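Local coordinates for alanine glyoxylate transaminase (Thermococcus litoralis, PDB 2ZC0) that catalyses the pyridoxal-phosphate-dependent transfer of an amino group from alanine to glyoxylate, as an archaeal aminotransferase of the fold-type I family, at the 4'-deoxy-4'-aminopyridoxal-5'-phosphate site. Numbering follows the deposited sequence. Chains: chain A/B, Alanine glyoxylate transaminase.

The 4'-deoxy-4'-aminopyridoxal-5'-phosphate site. Residues chain A 106-108, 132, 179, 181, 186, 214, 216-217, 244, 246-247, 251, 254; chain B 71, 277. With PMP (4'-deoxy-4'-aminopyridoxal-5'-phosphate), chain C.
PMP is almost wholly buried at the dimer interface, its pyridine ring packed between A:Tyr132 and A:Ala216. With CG anti to the backbone N (chi1 -179°), A:Tyr132 extends to lay its ring nearly parallel over the pyridine and its OH beside the amine. The methyl CB of A:Ala216, small enough to approach closely, covers the opposite face of PMP. At the ring's edge, carboxylate A:Asp214 OD1 hydrogen-bonds PMP N1 at 2.7 Å; A:Tyr179 OH, on the anti lone pair of OD1, and A:Ala216 N, on that of OD2, fix its rotation. This acid probably keeps N1 protonated, strengthening the electron sink. Phenolic O3 is gripped by A:Tyr217 OH and the amide A:Asn186 ND2. At the start of helix 106-118, A:Gly107, lacking a side chain, brings its N-H right up to O1P, and the helix end would probably stabilise the charge; A:Thr108 OG1 and, within its guanidinium plane, A:Arg254 NH2 bind O3P. Contacts are lighter at methyl C2A, 3.6 Å from A:Ile181 CD1, and at C5A. Catalytic A:Lys247, released from the cofactor, has NZ 3.3 Å from PMP C4A, held by A:Tyr217 OH. Amine N4A donates to A:Tyr132 OH and to B:Tyr71 OH of the partner subunit, which also binds O2P, its ring sandwiched between A:Thr251 CG2 and B:Phe277. A phenylalanine at B:Tyr71 would lose both hydrogen bonds and would probably loosen phosphate and amine. The site thus holds the aminated cofactor, ready to pass its amino group to a keto acid.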
ATOM      1  N   GLY A 106      -9.324  20.556 -13.699  1.00 37.08           N
ATOM      2  CA  GLY A 106      -8.668  21.631 -12.965  1.00 35.94           C
ATOM      3  C   GLY A 106      -7.249  21.294 -12.535  1.00 36.49           C
ATOM      4  O   GLY A 106      -6.749  20.209 -12.820  1.00 34.51           O
ATOM      5  N   GLY A 107      -6.589  22.233 -11.863  1.00 37.71           N
ATOM      6  CA  GLY A 107      -5.239  21.987 -11.384  1.00 35.52           C
ATOM      7  C   GLY A 107      -5.268  20.893 -10.327  1.00 36.43           C
ATOM      8  O   GLY A 107      -4.286  20.173 -10.152  1.00 36.20           O
ATOM      9  N   THR A 108      -6.406  20.765  -9.640  1.00 35.98           N
ATOM     10  CA  THR A 108      -6.606  19.767  -8.589  1.00 35.01           C
ATOM     11  C   THR A 108      -6.516  18.361  -9.175  1.00 32.70           C
ATOM     12  O   THR A 108      -5.760  17.529  -8.694  1.00 31.81           O
ATOM     13  CB  THR A 108      -8.001  19.914  -7.913  1.00 37.75           C
ATOM     14  OG1 THR A 108      -8.124  21.219  -7.331  1.00 39.41           O
ATOM     15  CG2 THR A 108      -8.188  18.860  -6.815  1.00 34.52           C
ATOM     16  N   TYR A 132      -0.143  25.176  -0.465  1.00 31.22           N
ATOM     17  CA  TYR A 132      -1.583  25.053  -0.742  1.00 32.13           C
ATOM     18  C   TYR A 132      -2.142  23.830   0.005  1.00 31.52           C
ATOM     19  O   TYR A 132      -1.763  22.706  -0.304  1.00 30.24           O
ATOM     20  CB  TYR A 132      -1.788  24.891  -2.254  1.00 29.75           C
ATOM     21  CG  TYR A 132      -3.231  24.783  -2.687  1.00 33.70           C
ATOM     22  CD1 TYR A 132      -3.589  23.988  -3.783  1.00 31.18           C
ATOM     23  CD2 TYR A 132      -4.243  25.450  -1.993  1.00 30.89           C
ATOM     24  CE1 TYR A 132      -4.916  23.850  -4.173  1.00 32.68           C
ATOM     25  CE2 TYR A 132      -5.577  25.323  -2.374  1.00 33.35           C
ATOM     26  CZ  TYR A 132      -5.906  24.518  -3.465  1.00 35.34           C
ATOM     27  OH  TYR A 132      -7.225  24.371  -3.836  1.00 38.97           O
ATOM     28  N   TYR A 179       7.185  19.734  -4.842  1.00 27.23           N
ATOM     29  CA  TYR A 179       6.010  20.446  -5.323  1.00 27.01           C
ATOM     30  C   TYR A 179       6.237  21.918  -4.966  1.00 32.22           C
ATOM     31  O   TYR A 179       6.519  22.244  -3.800  1.00 30.06           O
ATOM     32  CB  TYR A 179       4.749  19.933  -4.623  1.00 26.28           C
ATOM     33  CG  TYR A 179       3.499  20.788  -4.801  1.00 26.83           C
ATOM     34  CD1 TYR A 179       2.984  21.524  -3.735  1.00 27.09           C
ATOM     35  CD2 TYR A 179       2.835  20.865  -6.025  1.00 30.61           C
ATOM     36  CE1 TYR A 179       1.845  22.318  -3.881  1.00 24.23           C
ATOM     37  CE2 TYR A 179       1.679  21.664  -6.182  1.00 28.64           C
ATOM     38  CZ  TYR A 179       1.205  22.384  -5.094  1.00 29.16           C
ATOM     39  OH  TYR A 179       0.084  23.189  -5.219  1.00 32.30           O
ATOM     40  N   ILE A 181       5.000  26.234  -5.991  1.00 36.37           N
ATOM     41  CA  ILE A 181       4.096  27.210  -6.601  1.00 36.69           C
ATOM     42  C   ILE A 181       4.950  28.488  -6.695  1.00 38.73           C
ATOM     43  O   ILE A 181       4.825  29.398  -5.872  1.00 38.71           O
ATOM     44  CB  ILE A 181       2.886  27.491  -5.678  1.00 35.62           C
ATOM     45  CG1 ILE A 181       2.301  26.161  -5.170  1.00 36.70           C
ATOM     46  CG2 ILE A 181       1.840  28.320  -6.426  1.00 36.42           C
ATOM     47  CD1 ILE A 181       1.234  26.296  -4.088  1.00 28.59           C
ATOM     48  N   ASN A 186      -0.221  30.291  -3.130  1.00 40.73           N
ATOM     49  CA  ASN A 186      -1.389  30.191  -2.265  1.00 40.48           C
ATOM     50  C   ASN A 186      -0.699  29.419  -1.139  1.00 40.55           C
ATOM     51  O   ASN A 186      -0.106  28.367  -1.389  1.00 40.49           O
ATOM     52  CB  ASN A 186      -2.469  29.328  -2.924  1.00 40.26           C
ATOM     53  CG  ASN A 186      -3.709  29.149  -2.050  1.00 39.33           C
ATOM     54  OD1 ASN A 186      -3.664  29.330  -0.839  1.00 38.67           O
ATOM     55  ND2 ASN A 186      -4.821  28.767  -2.672  1.00 40.26           N
ATOM     56  N   ASP A 214       3.412  24.249 -10.004  1.00 31.66           N
ATOM     57  CA  ASP A 214       2.023  24.688 -10.015  1.00 32.97           C
ATOM     58  C   ASP A 214       1.974  26.103 -10.592  1.00 33.89           C
ATOM     59  O   ASP A 214       2.483  27.040  -9.992  1.00 35.79           O
ATOM     60  CB  ASP A 214       1.480  24.652  -8.588  1.00 31.35           C
ATOM     61  CG  ASP A 214      -0.025  24.736  -8.524  1.00 29.38           C
ATOM     62  OD1 ASP A 214      -0.591  24.132  -7.597  1.00 31.36           O
ATOM     63  OD2 ASP A 214      -0.646  25.409  -9.364  1.00 30.76           O
ATOM     64  N   ALA A 216      -0.869  27.843 -11.319  1.00 36.13           N
ATOM     65  CA  ALA A 216      -2.216  28.370 -11.124  1.00 37.92           C
ATOM     66  C   ALA A 216      -2.337  29.892 -11.249  1.00 38.55           C
ATOM     67  O   ALA A 216      -3.342  30.395 -11.750  1.00 40.48           O
ATOM     68  CB  ALA A 216      -2.758  27.920  -9.766  1.00 37.16           C
ATOM     69  N   TYR A 217      -1.323  30.634 -10.819  1.00 40.39           N
ATOM     70  CA  TYR A 217      -1.398  32.092 -10.883  1.00 40.69           C
ATOM     71  C   TYR A 217      -0.432  32.767 -11.848  1.00 43.19           C
ATOM     72  O   TYR A 217      -0.185  33.971 -11.736  1.00 44.80           O
ATOM     73  CB  TYR A 217      -1.218  32.665  -9.469  1.00 38.86           C
ATOM     74  CG  TYR A 217      -2.203  32.072  -8.486  1.00 36.81           C
ATOM     75  CD1 TYR A 217      -1.836  31.012  -7.648  1.00 36.13           C
ATOM     76  CD2 TYR A 217      -3.539  32.483  -8.483  1.00 33.56           C
ATOM     77  CE1 TYR A 217      -2.779  30.367  -6.841  1.00 34.56           C
ATOM     78  CE2 TYR A 217      -4.488  31.849  -7.686  1.00 35.15           C
ATOM     79  CZ  TYR A 217      -4.102  30.788  -6.870  1.00 35.95           C
ATOM     80  OH  TYR A 217      -5.061  30.140  -6.124  1.00 35.99           O
ATOM     81  N   THR A 244      -3.800  25.475 -14.935  1.00 39.13           N
ATOM     82  CA  THR A 244      -5.235  25.626 -15.067  1.00 39.66           C
ATOM     83  C   THR A 244      -5.637  27.002 -15.570  1.00 39.23           C
ATOM     84  O   THR A 244      -4.866  27.961 -15.484  1.00 37.15           O
ATOM     85  CB  THR A 244      -5.936  25.354 -13.717  1.00 40.66           C
ATOM     86  OG1 THR A 244      -7.334  25.621 -13.848  1.00 43.21           O
ATOM     87  CG2 THR A 244      -5.348  26.213 -12.617  1.00 40.19           C
ATOM     88  N   SER A 246      -8.654  28.096 -14.564  1.00 40.75           N
ATOM     89  CA  SER A 246      -9.669  28.459 -13.591  1.00 42.13           C
ATOM     90  C   SER A 246      -9.610  29.929 -13.144  1.00 42.68           C
ATOM     91  O   SER A 246     -10.647  30.565 -12.998  1.00 41.93           O
ATOM     92  CB  SER A 246      -9.602  27.520 -12.376  1.00 42.91           C
ATOM     93  OG  SER A 246      -8.365  27.625 -11.700  1.00 47.61           O
ATOM     94  N   LYS A 247      -8.412  30.478 -12.954  1.00 43.95           N
ATOM     95  CA  LYS A 247      -8.303  31.873 -12.521  1.00 46.65           C
ATOM     96  C   LYS A 247      -8.477  32.866 -13.668  1.00 47.45           C
ATOM     97  O   LYS A 247      -8.424  34.074 -13.458  1.00 48.50           O
ATOM     98  CB  LYS A 247      -6.958  32.126 -11.833  1.00 45.39           C
ATOM     99  CG  LYS A 247      -6.601  31.087 -10.777  1.00 47.10           C
ATOM    100  CD  LYS A 247      -7.686  30.966  -9.724  1.00 49.53           C
ATOM    101  CE  LYS A 247      -7.637  29.599  -9.052  1.00 54.38           C
ATOM    102  NZ  LYS A 247      -6.319  29.324  -8.413  1.00 55.25           N
ATOM    103  N   THR A 251     -13.165  29.596 -12.290  1.00 45.38           N
ATOM    104  CA  THR A 251     -12.792  28.527 -11.391  1.00 44.63           C
ATOM    105  C   THR A 251     -13.747  27.314 -11.357  1.00 43.05           C
ATOM    106  O   THR A 251     -13.343  26.228 -10.949  1.00 42.43           O
ATOM    107  CB  THR A 251     -12.626  29.124  -9.992  1.00 43.33           C
ATOM    108  OG1 THR A 251     -11.500  28.531  -9.341  1.00 47.00           O
ATOM    109  CG2 THR A 251     -13.863  28.921  -9.186  1.00 41.86           C
ATOM    110  N   ARG A 254     -13.613  23.769 -14.290  1.00 35.03           N
ATOM    111  CA  ARG A 254     -12.822  22.560 -14.081  1.00 35.43           C
ATOM    112  C   ARG A 254     -11.983  22.244 -15.322  1.00 34.44           C
ATOM    113  O   ARG A 254     -12.067  21.144 -15.858  1.00 35.59           O
ATOM    114  CB  ARG A 254     -13.749  21.351 -13.778  1.00 34.63           C
ATOM    115  CG  ARG A 254     -14.784  21.535 -12.643  1.00 34.23           C
ATOM    116  CD  ARG A 254     -14.124  21.522 -11.269  1.00 37.58           C
ATOM    117  NE  ARG A 254     -13.288  22.693 -11.116  1.00 38.21           N
ATOM    118  CZ  ARG A 254     -12.083  22.716 -10.559  1.00 40.40           C
ATOM    119  NH1 ARG A 254     -11.431  23.874 -10.502  1.00 38.29           N
ATOM    120  NH2 ARG A 254     -11.534  21.611 -10.057  1.00 34.06           N
TER
ATOM    121  N   TYR B  71     -16.305  28.159  -7.802  1.00 40.10           N
ATOM    122  CA  TYR B  71     -16.338  26.869  -7.125  1.00 40.57           C
ATOM    123  C   TYR B  71     -17.705  26.652  -6.508  1.00 40.47           C
ATOM    124  O   TYR B  71     -18.485  27.590  -6.327  1.00 40.25           O
ATOM    125  CB  TYR B  71     -15.321  26.805  -5.984  1.00 39.34           C
ATOM    126  CG  TYR B  71     -13.874  26.764  -6.403  1.00 39.79           C
ATOM    127  CD1 TYR B  71     -13.403  25.786  -7.276  1.00 38.25           C
ATOM    128  CD2 TYR B  71     -12.966  27.698  -5.904  1.00 40.60           C
ATOM    129  CE1 TYR B  71     -12.059  25.744  -7.640  1.00 39.88           C
ATOM    130  CE2 TYR B  71     -11.634  27.667  -6.261  1.00 39.82           C
ATOM    131  CZ  TYR B  71     -11.185  26.693  -7.125  1.00 40.94           C
ATOM    132  OH  TYR B  71      -9.860  26.697  -7.479  1.00 40.39           O
ATOM    133  N   PHE B 277     -12.074  18.911  -6.421  1.00 34.38           N
ATOM    134  CA  PHE B 277     -12.555  20.182  -5.869  1.00 35.57           C
ATOM    135  C   PHE B 277     -14.084  20.225  -5.928  1.00 35.05           C
ATOM    136  O   PHE B 277     -14.731  20.373  -4.900  1.00 36.19           O
ATOM    137  CB  PHE B 277     -11.977  21.408  -6.590  1.00 34.42           C
ATOM    138  CG  PHE B 277     -11.770  22.587  -5.673  1.00 36.01           C
ATOM    139  CD1 PHE B 277     -10.500  22.927  -5.240  1.00 34.94           C
ATOM    140  CD2 PHE B 277     -12.859  23.322  -5.192  1.00 37.67           C
ATOM    141  CE1 PHE B 277     -10.302  23.980  -4.339  1.00 38.68           C
ATOM    142  CE2 PHE B 277     -12.677  24.371  -4.295  1.00 38.52           C
ATOM    143  CZ  PHE B 277     -11.394  24.704  -3.864  1.00 37.76           C
TER
HETATM  144  N1  PMP C 409      -3.091  25.100  -7.322  1.00 61.96           N
HETATM  145  C2  PMP C 409      -3.168  26.138  -6.459  1.00 61.40           C
HETATM  146  C2A PMP C 409      -1.851  26.638  -5.862  1.00 59.78           C
HETATM  147  C3  PMP C 409      -4.414  26.737  -6.132  1.00 60.96           C
HETATM  148  O3  PMP C 409      -4.454  27.799  -5.239  1.00 59.18           O
HETATM  149  C4  PMP C 409      -5.618  26.212  -6.734  1.00 61.56           C
HETATM  150  C4A PMP C 409      -6.966  26.868  -6.376  1.00 61.44           C
HETATM  151  N4A PMP C 409      -7.898  25.956  -5.713  1.00 66.22           N
HETATM  152  C5  PMP C 409      -5.471  25.026  -7.709  1.00 60.83           C
HETATM  153  C6  PMP C 409      -4.176  24.511  -7.961  1.00 61.04           C
HETATM  154  C5A PMP C 409      -6.672  24.375  -8.421  1.00 58.98           C
HETATM  155  O4P PMP C 409      -7.118  25.118  -9.111  1.00 56.06           O
HETATM  156  P   PMP C 409      -8.385  24.452  -9.973  1.00 48.16           P
HETATM  157  O1P PMP C 409      -8.168  24.221 -11.843  1.00 57.73           O
HETATM  158  O2P PMP C 409      -9.826  25.687  -9.750  1.00 56.02           O
HETATM  159  O3P PMP C 409      -8.921  22.843  -9.329  1.00 56.25           O